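Long-range contact in DnaJ homolog subfamily C member 27-A (PDB 6JMG), which binds GTP and magnesium as a Rab-like small GTPase carrying a DnaJ domain, and possibly regulates the MEK/ERK pathway: residues D97-D108 / H141-W152. Numbering follows the deposited sequence.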
loop_
_atom_site.group_PDB
_atom_site.type_symbol
_atom_site.label_atom_id
_atom_site.label_comp_id
_atom_site.label_asym_id
_atom_site.label_seq_id
_atom_site.Cartn_x
_atom_site.Cartn_y
_atom_site.Cartn_z
ATOM N N ASP A 97 13.343 -10.845 7.779
ATOM C CA ASP A 97 14.414 -11.834 7.794
ATOM C C ASP A 97 13.775 -13.220 7.774
ATOM O O ASP A 97 13.073 -13.597 8.718
ATOM C CB ASP A 97 15.290 -11.609 9.033
ATOM C CG ASP A 97 16.427 -12.621 9.186
ATOM O OD1 ASP A 97 17.277 -12.384 10.075
ATOM O OD2 ASP A 97 16.476 -13.646 8.465
ATOM N N VAL A 98 14.038 -13.986 6.713
ATOM C CA VAL A 98 13.450 -15.316 6.591
ATOM C C VAL A 98 13.885 -16.230 7.723
ATOM O O VAL A 98 13.271 -17.281 7.942
ATOM C CB VAL A 98 13.801 -15.955 5.233
ATOM C CG1 VAL A 98 13.236 -15.122 4.091
ATOM C CG2 VAL A 98 15.330 -16.143 5.097
ATOM N N GLY A 99 14.935 -15.859 8.448
ATOM C CA GLY A 99 15.448 -16.647 9.545
ATOM C C GLY A 99 14.805 -16.412 10.889
ATOM O O GLY A 99 15.152 -17.111 11.845
ATOM N N HIS A 100 13.885 -15.451 10.998
ATOM C CA HIS A 100 13.313 -15.038 12.282
ATOM C C HIS A 100 11.848 -14.687 12.033
ATOM O O HIS A 100 11.535 -13.603 11.529
ATOM C CB HIS A 100 14.106 -13.860 12.855
ATOM C CG HIS A 100 15.472 -14.224 13.369
ATOM N ND1 HIS A 100 16.634 -13.892 12.705
ATOM C CD2 HIS A 100 15.860 -14.853 14.505
ATOM C CE1 HIS A 100 17.676 -14.317 13.397
ATOM N NE2 HIS A 100 17.234 -14.901 14.495
ATOM N N LYS A 101 10.945 -15.599 12.390
ATOM C CA LYS A 101 9.594 -15.437 11.883
ATOM C C LYS A 101 8.849 -14.285 12.576
ATOM O O LYS A 101 7.952 -13.680 11.973
ATOM C CB LYS A 101 8.920 -16.830 11.836
ATOM C CG LYS A 101 7.400 -16.925 11.975
ATOM C CD LYS A 101 6.731 -18.231 11.339
ATOM C CE LYS A 101 7.135 -19.663 11.811
ATOM N NZ LYS A 101 6.233 -20.286 12.765
ATOM N N GLU A 102 9.264 -13.893 13.785
ATOM C CA GLU A 102 8.651 -12.733 14.436
ATOM C C GLU A 102 8.780 -11.458 13.600
ATOM O O GLU A 102 7.994 -10.528 13.782
ATOM C CB GLU A 102 9.264 -12.514 15.815
ATOM C CG GLU A 102 10.677 -12.031 15.780
ATOM C CD GLU A 102 11.678 -13.174 15.786
ATOM O OE1 GLU A 102 11.262 -14.363 15.729
ATOM O OE2 GLU A 102 12.889 -12.872 15.841
ATOM N N THR A 103 9.794 -11.354 12.731
ATOM C CA THR A 103 9.891 -10.166 11.879
ATOM C C THR A 103 8.902 -10.221 10.723
ATOM O O THR A 103 8.440 -9.175 10.257
ATOM C CB THR A 103 11.319 -9.972 11.328
ATOM O OG1 THR A 103 11.606 -10.927 10.293
ATOM C CG2 THR A 103 12.364 -10.083 12.427
ATOM N N PHE A 104 8.567 -11.422 10.249
ATOM C CA PHE A 104 7.548 -11.528 9.217
ATOM C C PHE A 104 6.163 -11.269 9.798
ATOM O O PHE A 104 5.353 -10.544 9.206
ATOM C CB PHE A 104 7.609 -12.912 8.559
ATOM C CG PHE A 104 6.474 -13.181 7.621
ATOM C CD1 PHE A 104 6.449 -12.596 6.364
ATOM C CD2 PHE A 104 5.425 -13.996 7.994
ATOM C CE1 PHE A 104 5.391 -12.823 5.487
ATOM C CE2 PHE A 104 4.376 -14.227 7.124
ATOM C CZ PHE A 104 4.362 -13.639 5.863
ATOM N N GLU A 105 5.884 -11.831 10.971
ATOM C CA GLU A 105 4.584 -11.607 11.588
ATOM C C GLU A 105 4.364 -10.140 11.918
ATOM O O GLU A 105 3.232 -9.647 11.825
ATOM C CB GLU A 105 4.452 -12.464 12.840
ATOM C CG GLU A 105 4.015 -13.885 12.555
ATOM C CD GLU A 105 4.439 -14.829 13.649
ATOM O OE1 GLU A 105 5.177 -14.369 14.548
ATOM O OE2 GLU A 105 4.044 -16.017 13.607
ATOM N N SER A 106 5.435 -9.408 12.211
ATOM C CA SER A 106 5.263 -8.018 12.601
ATOM C C SER A 106 4.881 -7.125 11.426
ATOM O O SER A 106 4.579 -5.944 11.634
ATOM C CB SER A 106 6.526 -7.504 13.304
ATOM O OG SER A 106 7.349 -6.775 12.417
ATOM N N LEU A 107 4.819 -7.656 10.204
ATOM C CA LEU A 107 4.629 -6.775 9.057
ATOM C C LEU A 107 3.230 -6.185 9.014
ATOM O O LEU A 107 3.058 -5.078 8.499
ATOM C CB LEU A 107 4.894 -7.528 7.755
ATOM C CG LEU A 107 6.338 -7.920 7.458
ATOM C CD1 LEU A 107 6.390 -8.626 6.130
ATOM C CD2 LEU A 107 7.235 -6.693 7.441
ATOM N N ASP A 108 2.225 -6.899 9.536
ATOM C CA ASP A 108 0.887 -6.321 9.631
ATOM C C ASP A 108 0.900 -5.090 10.527
ATOM O O ASP A 108 0.256 -4.077 10.212
ATOM C CB ASP A 108 -0.118 -7.362 10.129
ATOM C CG ASP A 108 -0.562 -8.344 9.029
ATOM O OD1 ASP A 108 -1.032 -7.882 7.967
ATOM O OD2 ASP A 108 -0.456 -9.579 9.233
ATOM N N HIS A 141 18.579 -21.963 9.937
ATOM C CA HIS A 141 17.229 -22.480 9.763
ATOM C C HIS A 141 16.289 -21.409 9.217
ATOM O O HIS A 141 16.119 -20.343 9.822
ATOM C CB HIS A 141 16.755 -22.988 11.129
ATOM C CG HIS A 141 15.303 -23.346 11.207
ATOM N ND1 HIS A 141 14.600 -23.910 10.162
ATOM C CD2 HIS A 141 14.419 -23.217 12.227
ATOM C CE1 HIS A 141 13.347 -24.109 10.536
ATOM N NE2 HIS A 141 13.212 -23.696 11.783
ATOM N N ARG A 142 15.686 -21.676 8.062
ATOM C CA ARG A 142 14.767 -20.719 7.459
ATOM C C ARG A 142 13.361 -20.941 7.994
ATOM O O ARG A 142 12.837 -22.053 7.913
ATOM C CB ARG A 142 14.765 -20.844 5.939
ATOM C CG ARG A 142 14.108 -19.674 5.253
ATOM C CD ARG A 142 13.917 -19.986 3.807
ATOM N NE ARG A 142 14.143 -18.861 2.907
ATOM C CZ ARG A 142 13.292 -18.458 1.968
ATOM N NH1 ARG A 142 12.131 -19.071 1.799
ATOM N NH2 ARG A 142 13.618 -17.449 1.178
ATOM N N SER A 143 12.742 -19.879 8.518
ATOM C CA SER A 143 11.475 -20.001 9.235
ATOM C C SER A 143 10.279 -19.436 8.478
ATOM O O SER A 143 9.146 -19.651 8.904
ATOM C CB SER A 143 11.563 -19.281 10.591
ATOM O OG SER A 143 12.759 -19.624 11.273
ATOM N N VAL A 144 10.493 -18.726 7.378
ATOM C CA VAL A 144 9.428 -18.210 6.531
ATOM C C VAL A 144 9.715 -18.685 5.118
ATOM O O VAL A 144 10.824 -18.487 4.610
ATOM C CB VAL A 144 9.340 -16.671 6.585
ATOM C CG1 VAL A 144 7.960 -16.198 6.123
ATOM C CG2 VAL A 144 9.675 -16.156 7.999
ATOM N N ASP A 145 8.747 -19.352 4.504
ATOM C CA ASP A 145 8.958 -19.900 3.171
ATOM C C ASP A 145 8.411 -18.958 2.110
ATOM O O ASP A 145 7.647 -18.030 2.390
ATOM C CB ASP A 145 8.334 -21.293 3.024
ATOM C CG ASP A 145 6.874 -21.330 3.402
ATOM O OD1 ASP A 145 6.461 -20.557 4.308
ATOM O OD2 ASP A 145 6.152 -22.152 2.789
ATOM N N GLU A 146 8.854 -19.194 0.875
ATOM C CA GLU A 146 8.523 -18.271 -0.199
ATOM C C GLU A 146 7.006 -18.169 -0.411
ATOM O O GLU A 146 6.474 -17.064 -0.576
ATOM C CB GLU A 146 9.269 -18.698 -1.467
ATOM C CG GLU A 146 8.776 -18.046 -2.743
ATOM C CD GLU A 146 9.821 -18.029 -3.834
ATOM O OE1 GLU A 146 10.594 -19.010 -3.938
ATOM O OE2 GLU A 146 9.868 -17.031 -4.586
ATOM N N SER A 147 6.286 -19.296 -0.348
ATOM C CA SER A 147 4.826 -19.283 -0.460
ATOM C C SER A 147 4.199 -18.248 0.474
ATOM O O SER A 147 3.434 -17.380 0.044
ATOM C CB SER A 147 4.256 -20.683 -0.193
ATOM O OG SER A 147 4.107 -20.939 1.198
ATOM N N GLU A 148 4.523 -18.334 1.765
ATOM C CA GLU A 148 3.849 -17.523 2.774
ATOM C C GLU A 148 4.107 -16.031 2.564
ATOM O O GLU A 148 3.185 -15.212 2.640
ATOM C CB GLU A 148 4.314 -17.966 4.164
ATOM C CG GLU A 148 3.499 -17.391 5.303
ATOM C CD GLU A 148 3.853 -17.999 6.637
ATOM O OE1 GLU A 148 3.134 -17.693 7.618
ATOM O OE2 GLU A 148 4.843 -18.774 6.696
ATOM N N GLY A 149 5.365 -15.655 2.330
ATOM C CA GLY A 149 5.676 -14.250 2.108
ATOM C C GLY A 149 5.151 -13.745 0.773
ATOM O O GLY A 149 4.625 -12.626 0.678
ATOM N N ARG A 150 5.277 -14.560 -0.277
ATOM C CA ARG A 150 4.739 -14.131 -1.560
ATOM C C ARG A 150 3.230 -13.953 -1.470
ATOM O O ARG A 150 2.670 -13.012 -2.043
ATOM C CB ARG A 150 5.111 -15.121 -2.665
ATOM C CG ARG A 150 4.813 -14.565 -4.041
ATOM C CD ARG A 150 5.194 -15.507 -5.168
ATOM N NE ARG A 150 6.636 -15.616 -5.371
ATOM C CZ ARG A 150 7.381 -14.692 -5.968
ATOM N NH1 ARG A 150 6.829 -13.559 -6.418
ATOM N NH2 ARG A 150 8.687 -14.897 -6.100
ATOM N N LEU A 151 2.562 -14.823 -0.715
ATOM C CA LEU A 151 1.115 -14.721 -0.614
ATOM C C LEU A 151 0.709 -13.497 0.190
ATOM O O LEU A 151 -0.222 -12.779 -0.189
ATOM C CB LEU A 151 0.535 -15.974 0.041
ATOM C CG LEU A 151 -0.983 -15.892 0.152
ATOM C CD1 LEU A 151 -1.593 -15.993 -1.232
ATOM C CD2 LEU A 151 -1.542 -16.942 1.066
ATOM N N TRP A 152 1.411 -13.227 1.285
ATOM C CA TRP A 152 1.075 -12.058 2.079
ATOM C C TRP A 152 1.314 -10.794 1.280
ATOM O O TRP A 152 0.490 -9.875 1.293
ATOM C CB TRP A 152 1.890 -12.072 3.361
ATOM C CG TRP A 152 1.605 -10.961 4.298
ATOM C CD1 TRP A 152 0.783 -11.001 5.370
ATOM C CD2 TRP A 152 2.190 -9.651 4.285
ATOM N NE1 TRP A 152 0.792 -9.794 6.026
ATOM C CE2 TRP A 152 1.652 -8.945 5.381
ATOM C CE3 TRP A 152 3.115 -9.005 3.451
ATOM C CZ2 TRP A 152 1.997 -7.619 5.667
ATOM C CZ3 TRP A 152 3.452 -7.683 3.732
ATOM C CH2 TRP A 152 2.893 -7.006 4.835
#
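The ring of Phe104 crosses from helix 101-105 to Val144, Glu148, Gly149 and Trp152, where the axes of the two short helical segments, 101-105 and 146-152, run nearly parallel, 19° apart and 12.1 Å at closest approach. With CG anti to the backbone N (chi1 172°), the ring is carried across to the 146-152 helix. CG1 of Val144 sits over one face, 3.8 Å from the centroid of the Phe104 ring, in a CH-pi contact. Farther out, Phe104 CE1 meets the CA of Gly149, and Phe104 CE2 lies 3.7 Å from Glu148 OE1, the extended Glu148 side chain passing the ring obliquely.

Trp152 takes the edge of Phe104 on the face of its five-membered ring, an edge-to-face pair with planes 66° apart. Its six-membered ring receives Leu107 CD1 over a face, and CB of Leu107 comes within 3.6 Å of Trp152 CZ2. At the indole edge, Trp152 NE1 makes two weak hydrogen bonds to the Asp108 carboxylate, the shorter being 3.3 Å to Asp108 OD1.

The other end is fastened by backbone. Val98 O, in the type I turn from Asp97 to His100, accepts from Ser143 N at 2.7 Å and from Val144 N at 3.2 Å. Val98 CB lies over a face of the Arg142 guanidinium, and Arg142 NH2 also forms a salt bridge with Glu162. Asp97 steadies the turn: OD2 accepts from Gly99 N in an Asx turn, and OD1 from His100 ND1.

Tyr96 and Leu94 of strand 91-97 underlie the helices, and Arg142 touches Ile136 in the probable GTP-binding loop. Two neighbouring helices packed side by side against one face of the central sheet, with their loop end near the nucleotide pocket, are characteristic of the Ras-like P-loop GTPase fold.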